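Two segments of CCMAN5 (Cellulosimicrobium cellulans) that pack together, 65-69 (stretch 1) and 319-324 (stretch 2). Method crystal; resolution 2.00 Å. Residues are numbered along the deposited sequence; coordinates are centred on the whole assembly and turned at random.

Stretch 1 65-69: TNLDG
Stretch 2 (319-324) FAMPMN

Two segments of one chain, at least 252 residues apart in sequence wherever they touch, meet without backbone-to-backbone hydrogen bonds: side chains of stretch 2 reach both side-chain and backbone atoms of stretch 1. Stretch 1 has no regular helix or strand; stretch 2 is loop or turn until Met-323 and Asn-324, which are strand. The nearest CA atoms across the contact are those of Asp-68 and Ala-320, 7.3 Å apart, a spacing that leaves room for side chains between the two backbones. The contact runs antiparallel in order: Asn-66 meets Met-323, Leu-67 meets Met-323 and Met-321, and Asp-68 meets Met-321 and Ala-320. It buries 233 Å², both sides summed.

Thr-65 (phi/psi -124/153, chi1 p at 72°) makes no contact with stretch 2; its OG1 is hydrogen-bonded elsewhere in the structure. Asn-66 is nearly fully extended at -172/175, with chi1 between wells at -131° and chi2 at -49°. Its OD1 accepts a hydrogen bond from Leu-67 N (2.9 Å, N-H...O angle 149°), which ties the side chain to the backbone of the next residue. Across the interface Asn-66 contributes its carbonyl, with O 3.4 Å from Met-323 CE, a van der Waals approach to the methyl group.

Leu-67 (-135/135, chi1 m, chi2 t) has a CA-to-CB bond pointing sideways, but the end of its side chain comes nearer. Its CD2 lies 3.5 Å from Met-323 CE and 3.9 Å from Met-321 CE, so one leucine methyl packs against two thioether methyls in a small apolar cluster. Both methionines point CA-to-CB toward stretch 1. Met-321 (-131/146) has chi1 m, chi2 t and chi3 p; Met-323 (-91/152) has chi1 m, chi2 t and chi3 off-well at -140°. The peptide bond between Met-321 and Pro-322 (-64/155) is cis, and Pro-322 itself is out of reach of stretch 1.

The CA-to-CB bond of Asp-68 (-88/126, chi1 m, chi2 70°) points toward stretch 2. Its backbone N donates a weak hydrogen bond to Met-321 SD at 3.4 Å, with an N-H...S angle of 156°; the angle is favourable, but sulfur is a large, soft acceptor. Asp-68 OD1 lies 3.7 Å from the same SD and 3.8 Å from Ala-320 CB, both contacts of packing. Ala-320 (-124/-52) directs that CB toward stretch 1. Asp-68 OD2 is hydrogen-bonded elsewhere in the structure.

Gly-69 closes the stretch at 67/24, a positive phi that favours glycine, and makes no contact across the interface.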

ATOM      1  N   THR A  65      -5.976 -14.187   4.711  1.00  2.31           N
ATOM      2  CA  THR A  65      -5.405 -12.938   5.222  1.00  2.07           C
ATOM      3  C   THR A  65      -4.181 -12.565   4.411  1.00  2.16           C
ATOM      4  O   THR A  65      -3.509 -13.431   3.834  1.00  2.00           O
ATOM      5  CB  THR A  65      -5.002 -13.009   6.735  1.00  2.04           C
ATOM      6  OG1 THR A  65      -3.839 -13.837   6.894  1.00  2.00           O
ATOM      7  CG2 THR A  65      -6.143 -13.554   7.584  1.00  2.00           C
ATOM      8  N   ASN A  66      -3.887 -11.269   4.360  1.00  2.45           N
ATOM      9  CA  ASN A  66      -2.752 -10.837   3.574  1.00  2.86           C
ATOM     10  C   ASN A  66      -2.412  -9.363   3.742  1.00  3.05           C
ATOM     11  O   ASN A  66      -3.138  -8.623   4.424  1.00  2.77           O
ATOM     12  CB  ASN A  66      -3.012 -11.146   2.098  1.00  2.85           C
ATOM     13  CG  ASN A  66      -1.847 -11.857   1.455  1.00  2.31           C
ATOM     14  OD1 ASN A  66      -0.694 -11.422   1.584  1.00  2.00           O
ATOM     15  ND2 ASN A  66      -2.132 -12.966   0.767  1.00  2.00           N
ATOM     16  N   LEU A  67      -1.306  -8.972   3.108  1.00  3.19           N
ATOM     17  CA  LEU A  67      -0.841  -7.592   3.055  1.00  3.42           C
ATOM     18  C   LEU A  67      -0.420  -7.286   1.627  1.00  3.40           C
ATOM     19  O   LEU A  67       0.297  -8.069   1.003  1.00  4.34           O
ATOM     20  CB  LEU A  67       0.370  -7.394   3.974  1.00  2.94           C
ATOM     21  CG  LEU A  67       0.165  -7.541   5.476  1.00  3.22           C
ATOM     22  CD1 LEU A  67       1.488  -7.340   6.215  1.00  2.82           C
ATOM     23  CD2 LEU A  67      -0.903  -6.568   5.972  1.00  3.25           C
ATOM     24  N   ASP A  68      -0.823  -6.130   1.119  1.00  2.94           N
ATOM     25  CA  ASP A  68      -0.547  -5.814  -0.284  1.00  2.88           C
ATOM     26  C   ASP A  68       0.793  -5.149  -0.465  1.00  2.92           C
ATOM     27  O   ASP A  68       1.088  -4.146   0.185  1.00  2.94           O
ATOM     28  CB  ASP A  68      -1.638  -4.924  -0.865  1.00  2.03           C
ATOM     29  CG  ASP A  68      -3.009  -5.496  -0.655  1.00  2.86           C
ATOM     30  OD1 ASP A  68      -3.448  -5.495   0.514  1.00  5.76           O
ATOM     31  OD2 ASP A  68      -3.651  -5.943  -1.638  1.00  2.15           O
ATOM     32  N   GLY A  69       1.607  -5.732  -1.336  1.00  3.13           N
ATOM     33  CA  GLY A  69       2.835  -5.107  -1.797  1.00  3.16           C
ATOM     34  C   GLY A  69       3.944  -4.929  -0.788  1.00  3.37           C
ATOM     35  O   GLY A  69       4.805  -4.072  -0.972  1.00  3.76           O
ATOM     36  N   PHE A 319      -7.379   1.371  -2.761  1.00  6.56           N
ATOM     37  CA  PHE A 319      -8.369   1.039  -1.730  1.00  7.83           C
ATOM     38  C   PHE A 319      -8.152  -0.379  -1.152  1.00  7.71           C
ATOM     39  O   PHE A 319      -9.023  -1.242  -1.266  1.00  8.19           O
ATOM     40  CB  PHE A 319      -9.803   1.180  -2.303  1.00  8.08           C
ATOM     41  CG  PHE A 319     -10.219   2.609  -2.576  1.00  9.28           C
ATOM     42  CD1 PHE A 319     -10.935   3.335  -1.624  1.00 13.60           C
ATOM     43  CD2 PHE A 319      -9.902   3.225  -3.777  1.00 11.49           C
ATOM     44  CE1 PHE A 319     -11.333   4.673  -1.867  1.00 14.45           C
ATOM     45  CE2 PHE A 319     -10.277   4.558  -4.040  1.00 11.99           C
ATOM     46  CZ  PHE A 319     -10.991   5.281  -3.089  1.00 15.26           C
ATOM     47  N   ALA A 320      -6.986  -0.610  -0.554  1.00  7.60           N
ATOM     48  CA  ALA A 320      -6.674  -1.892   0.092  1.00  7.53           C
ATOM     49  C   ALA A 320      -6.277  -1.732   1.561  1.00  7.57           C
ATOM     50  O   ALA A 320      -6.816  -2.420   2.422  1.00  8.21           O
ATOM     51  CB  ALA A 320      -5.589  -2.612  -0.653  1.00  7.34           C
ATOM     52  N   MET A 321      -5.315  -0.855   1.848  1.00  6.80           N
ATOM     53  CA  MET A 321      -4.776  -0.722   3.203  1.00  6.18           C
ATOM     54  C   MET A 321      -4.753   0.749   3.612  1.00  5.64           C
ATOM     55  O   MET A 321      -4.537   1.596   2.757  1.00  6.29           O
ATOM     56  CB  MET A 321      -3.358  -1.297   3.284  1.00  5.88           C
ATOM     57  CG  MET A 321      -3.278  -2.836   3.263  1.00  6.65           C
ATOM     58  SD  MET A 321      -1.589  -3.470   3.019  1.00  5.72           S
ATOM     59  CE  MET A 321      -0.736  -2.945   4.505  1.00  6.53           C
ATOM     60  N   PRO A 322      -4.988   1.055   4.910  1.00  5.18           N
ATOM     61  CA  PRO A 322      -5.325   0.117   5.987  1.00  5.02           C
ATOM     62  C   PRO A 322      -6.672  -0.591   5.780  1.00  5.04           C
ATOM     63  O   PRO A 322      -7.551  -0.068   5.082  1.00  4.81           O
ATOM     64  CB  PRO A 322      -5.343   1.005   7.244  1.00  5.19           C
ATOM     65  CG  PRO A 322      -5.647   2.384   6.722  1.00  5.34           C
ATOM     66  CD  PRO A 322      -4.918   2.442   5.405  1.00  5.21           C
ATOM     67  N   MET A 323      -6.815  -1.775   6.378  1.00  4.41           N
ATOM     68  CA  MET A 323      -7.999  -2.607   6.183  1.00  4.44           C
ATOM     69  C   MET A 323      -9.045  -2.282   7.226  1.00  4.00           C
ATOM     70  O   MET A 323      -8.711  -1.861   8.334  1.00  3.52           O
ATOM     71  CB  MET A 323      -7.676  -4.099   6.321  1.00  4.39           C
ATOM     72  CG  MET A 323      -6.402  -4.586   5.681  1.00  6.33           C
ATOM     73  SD  MET A 323      -6.125  -6.272   6.288  1.00  9.93           S
ATOM     74  CE  MET A 323      -4.368  -6.206   6.527  1.00 10.95           C
ATOM     75  N   ASN A 324     -10.307  -2.496   6.869  1.00  3.33           N
ATOM     76  CA  ASN A 324     -11.406  -2.385   7.829  1.00  3.49           C
ATOM     77  C   ASN A 324     -11.148  -3.398   8.951  1.00  3.05           C
ATOM     78  O   ASN A 324     -11.172  -4.611   8.716  1.00  4.44           O
ATOM     79  CB  ASN A 324     -12.745  -2.636   7.115  1.00  2.05           C
ATOM     80  CG  ASN A 324     -13.966  -2.342   7.981  1.00  3.01           C
ATOM     81  OD1 ASN A 324     -13.945  -2.487   9.214  1.00  2.48           O
ATOM     82  ND2 ASN A 324     -15.065  -1.971   7.323  1.00  2.14           N
TER